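Local coordinates for uncharacterized protein (Pseudomonas aeruginosa UCBPP-PA14, PDB 3FD9) that acts as the transcriptional anti-activator ExsD, restraining type III secretion genes by disrupting self-association and DNA binding of the activator ExsA, at the interface of chains A and B. Residues are numbered along the deposited sequence; one frame, centred on the assembly and turned at random. Chains: chain A/B, Uncharacterized protein.

The interface of chains A and B. Residues chain A 142, 145-146, 149-150; chain B 132, 136, 139, 160, 163-164.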
ATOM      1  N   PHE A 142     -14.003 -17.645   6.930  1.00102.91           N
ATOM      2  CA  PHE A 142     -13.476 -18.088   8.210  1.00106.31           C
ATOM      3  C   PHE A 142     -14.234 -19.309   8.717  1.00108.77           C
ATOM      4  O   PHE A 142     -13.634 -20.339   9.012  1.00111.92           O
ATOM      5  CB  PHE A 142     -13.559 -16.958   9.239  1.00106.04           C
ATOM      6  CG  PHE A 142     -13.118 -17.360  10.618  1.00112.54           C
ATOM      7  CD1 PHE A 142     -11.835 -17.080  11.060  1.00114.83           C
ATOM      8  CD2 PHE A 142     -13.985 -18.029  11.472  1.00116.92           C
ATOM      9  CE1 PHE A 142     -11.428 -17.454  12.330  1.00118.47           C
ATOM     10  CE2 PHE A 142     -13.582 -18.405  12.740  1.00120.40           C
ATOM     11  CZ  PHE A 142     -12.302 -18.117  13.168  1.00121.21           C
ATOM     12  N   ARG A 145     -13.735 -22.665   6.972  1.00107.21           N
ATOM     13  CA  ARG A 145     -12.544 -23.398   7.377  1.00110.67           C
ATOM     14  C   ARG A 145     -12.766 -24.072   8.722  1.00114.24           C
ATOM     15  O   ARG A 145     -12.032 -24.986   9.101  1.00118.43           O
ATOM     16  CB  ARG A 145     -11.349 -22.453   7.464  1.00109.02           C
ATOM     17  CG  ARG A 145     -11.013 -21.765   6.155  1.00107.58           C
ATOM     18  CD  ARG A 145     -10.321 -22.714   5.198  1.00109.76           C
ATOM     19  NE  ARG A 145     -10.067 -22.091   3.904  1.00106.29           N
ATOM     20  CZ  ARG A 145      -9.412 -22.677   2.910  1.00106.33           C
ATOM     21  NH1 ARG A 145      -8.937 -23.906   3.065  1.00110.07           N
ATOM     22  NH2 ARG A 145      -9.228 -22.034   1.764  1.00102.89           N
ATOM     23  N   VAL A 146     -13.779 -23.609   9.446  1.00106.72           N
ATOM     24  CA  VAL A 146     -14.118 -24.184  10.739  1.00109.88           C
ATOM     25  C   VAL A 146     -15.212 -25.235  10.581  1.00111.33           C
ATOM     26  O   VAL A 146     -15.261 -26.207  11.329  1.00114.87           O
ATOM     27  CB  VAL A 146     -14.572 -23.097  11.733  1.00108.83           C
ATOM     28  CG1 VAL A 146     -15.084 -23.726  13.020  1.00112.23           C
ATOM     29  CG2 VAL A 146     -13.429 -22.135  12.024  1.00107.90           C
ATOM     30  N   LEU A 149     -14.126 -28.871  11.043  1.00123.32           N
ATOM     31  CA  LEU A 149     -13.776 -29.381  12.364  1.00128.63           C
ATOM     32  C   LEU A 149     -14.928 -29.188  13.349  1.00129.25           C
ATOM     33  O   LEU A 149     -15.194 -30.049  14.190  1.00133.23           O
ATOM     34  CB  LEU A 149     -12.509 -28.692  12.873  1.00128.42           C
ATOM     35  CG  LEU A 149     -11.765 -29.358  14.032  1.00134.61           C
ATOM     36  CD1 LEU A 149     -11.650 -30.862  13.821  1.00139.14           C
ATOM     37  CD2 LEU A 149     -10.394 -28.727  14.196  1.00134.05           C
ATOM     38  N   GLU A 150     -15.606 -28.051  13.237  1.00152.25           N
ATOM     39  CA  GLU A 150     -16.797 -27.773  14.029  1.00152.50           C
ATOM     40  C   GLU A 150     -18.017 -27.721  13.117  1.00149.15           C
ATOM     41  O   GLU A 150     -18.525 -26.642  12.816  1.00144.61           O
ATOM     42  CB  GLU A 150     -16.656 -26.445  14.778  1.00150.67           C
ATOM     43  CG  GLU A 150     -15.519 -26.405  15.790  1.00155.16           C
ATOM     44  CD  GLU A 150     -15.388 -25.050  16.469  1.00154.32           C
ATOM     45  OE1 GLU A 150     -16.262 -24.182  16.249  1.00150.61           O
ATOM     46  OE2 GLU A 150     -14.412 -24.854  17.223  1.00155.93           O
TER
ATOM     47  N   GLN B 132      -5.706 -17.481   6.552  1.00 64.10           N
ATOM     48  CA  GLN B 132      -6.693 -18.106   7.418  1.00 67.29           C
ATOM     49  C   GLN B 132      -6.069 -18.439   8.763  1.00 70.11           C
ATOM     50  O   GLN B 132      -6.759 -18.529   9.774  1.00 71.44           O
ATOM     51  CB  GLN B 132      -7.247 -19.370   6.762  1.00 69.30           C
ATOM     52  CG  GLN B 132      -8.695 -19.665   7.106  1.00 75.43           C
ATOM     53  CD  GLN B 132      -8.865 -20.283   8.486  1.00 85.66           C
ATOM     54  OE1 GLN B 132      -7.966 -20.967   8.988  1.00 90.53           O
ATOM     55  NE2 GLN B 132     -10.028 -20.056   9.102  1.00 84.03           N
ATOM     56  N   LEU B 136      -6.834 -16.773  12.725  1.00 81.24           N
ATOM     57  CA  LEU B 136      -6.855 -17.702  13.852  1.00 87.26           C
ATOM     58  C   LEU B 136      -5.981 -17.235  15.012  1.00 90.43           C
ATOM     59  O   LEU B 136      -6.302 -17.480  16.171  1.00 93.64           O
ATOM     60  CB  LEU B 136      -6.441 -19.112  13.410  1.00 89.83           C
ATOM     61  CG  LEU B 136      -7.567 -20.089  13.060  1.00 91.64           C
ATOM     62  CD1 LEU B 136      -8.679 -19.407  12.278  1.00 88.90           C
ATOM     63  CD2 LEU B 136      -7.020 -21.285  12.293  1.00 92.52           C
ATOM     64  N   LYS B 139      -7.806 -14.136  16.393  1.00 88.89           N
ATOM     65  CA  LYS B 139      -8.945 -14.561  17.198  1.00 91.06           C
ATOM     66  C   LYS B 139      -8.459 -15.279  18.455  1.00 95.76           C
ATOM     67  O   LYS B 139      -9.244 -15.615  19.337  1.00 98.74           O
ATOM     68  CB  LYS B 139      -9.870 -15.470  16.380  1.00 89.94           C
ATOM     69  CG  LYS B 139     -11.231 -15.725  17.015  1.00 91.81           C
ATOM     70  CD  LYS B 139     -12.159 -16.472  16.062  1.00 93.27           C
ATOM     71  CE  LYS B 139     -13.565 -16.632  16.642  1.00 93.26           C
ATOM     72  NZ  LYS B 139     -13.603 -17.536  17.828  1.00 96.34           N
ATOM     73  N   ARG B 160     -11.548 -24.308  21.195  1.00129.88           N
ATOM     74  CA  ARG B 160     -12.211 -24.408  19.902  1.00124.70           C
ATOM     75  C   ARG B 160     -11.278 -24.023  18.757  1.00120.13           C
ATOM     76  O   ARG B 160     -11.116 -24.780  17.798  1.00119.32           O
ATOM     77  CB  ARG B 160     -13.465 -23.529  19.879  1.00121.89           C
ATOM     78  CG  ARG B 160     -14.584 -24.003  20.799  1.00127.35           C
ATOM     79  CD  ARG B 160     -15.318 -25.202  20.212  1.00130.52           C
ATOM     80  NE  ARG B 160     -16.458 -25.613  21.030  1.00136.04           N
ATOM     81  CZ  ARG B 160     -16.509 -26.738  21.740  1.00141.98           C
ATOM     82  NH1 ARG B 160     -15.481 -27.578  21.733  1.00145.44           N
ATOM     83  NH2 ARG B 160     -17.590 -27.027  22.453  1.00143.98           N
ATOM     84  N   LYS B 163      -7.957 -26.201  18.067  1.00105.96           N
ATOM     85  CA  LYS B 163      -8.123 -27.348  17.186  1.00106.42           C
ATOM     86  C   LYS B 163      -7.987 -26.937  15.720  1.00101.47           C
ATOM     87  O   LYS B 163      -7.437 -27.678  14.905  1.00101.92           O
ATOM     88  CB  LYS B 163      -9.486 -28.007  17.420  1.00107.55           C
ATOM     89  CG  LYS B 163      -9.775 -28.404  18.862  1.00112.49           C
ATOM     90  CD  LYS B 163      -9.032 -29.667  19.272  1.00117.68           C
ATOM     91  CE  LYS B 163      -9.521 -30.170  20.625  1.00122.38           C
ATOM     92  NZ  LYS B 163      -8.957 -31.502  20.971  1.00127.51           N
ATOM     93  N   CYS B 164      -8.488 -25.750  15.391  1.00 95.63           N
ATOM     94  CA  CYS B 164      -8.503 -25.281  14.009  1.00 91.58           C
ATOM     95  C   CYS B 164      -7.110 -25.002  13.459  1.00 90.59           C
ATOM     96  O   CYS B 164      -6.770 -25.446  12.363  1.00 89.80           O
ATOM     97  CB  CYS B 164      -9.371 -24.032  13.879  1.00 87.80           C
ATOM     98  SG  CYS B 164     -11.113 -24.307  14.252  1.00 93.14           S
TER
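Two copies of ExsD meet here at their helical hairpins: the end of helix 119-147 of chain A and the loop after it lie against both arms of the chain B hairpin, helices 119-145 and 151-189. The contact is made by packing; within this patch no hydrogen bond or salt bridge joins the chains.

Aromatic and aliphatic packing centres on A:Phe142, whose CG lies anti to the backbone N (chi1 176°), sending the ring towards the first arm of chain B. A flat ring offers two sides, and its outer atoms are met from both: CE1 by the methyl CD1 of B:Leu136 at 3.4 Å, and CZ, from the opposite side of the ring plane, by CD of B:Lys139 at 3.3 Å. B:Lys139 crosses at about a right angle, its long methylene chain serving as an apolar surface before the last torsion turns the terminal amine aside. On the second arm, branched A:Leu149 sets its methyl CD2 3.4 Å from CB of B:Lys163 and beside the adjoining backbone. Small B:Cys164 lets that methyl pack near its backbone, while its SG faces the methyl CG2 of A:Val146 at 3.9 Å.

Polar residues contribute mainly their carbons. A:Arg145 crosses B:Gln132 obliquely, guanidinium and amide planes 38° apart. B:Gln132, bent at chi2, lays its CG 3.3 Å from CG of A:Arg145 and its amide against CB. The extended A:Glu150 crosses B:Arg160 obliquely, OE2 turned to the CB and CD methylenes, the carboxylate and guanidinium planes 76° apart. OE2 of A:Glu150 is 4.4 Å from B:Arg160 NE, so opposite charges may attract weakly without a salt bridge.

This patch sets one hairpin tip against both arms of another; whether the contact serves ExsD in the cell, the structure alone does not show.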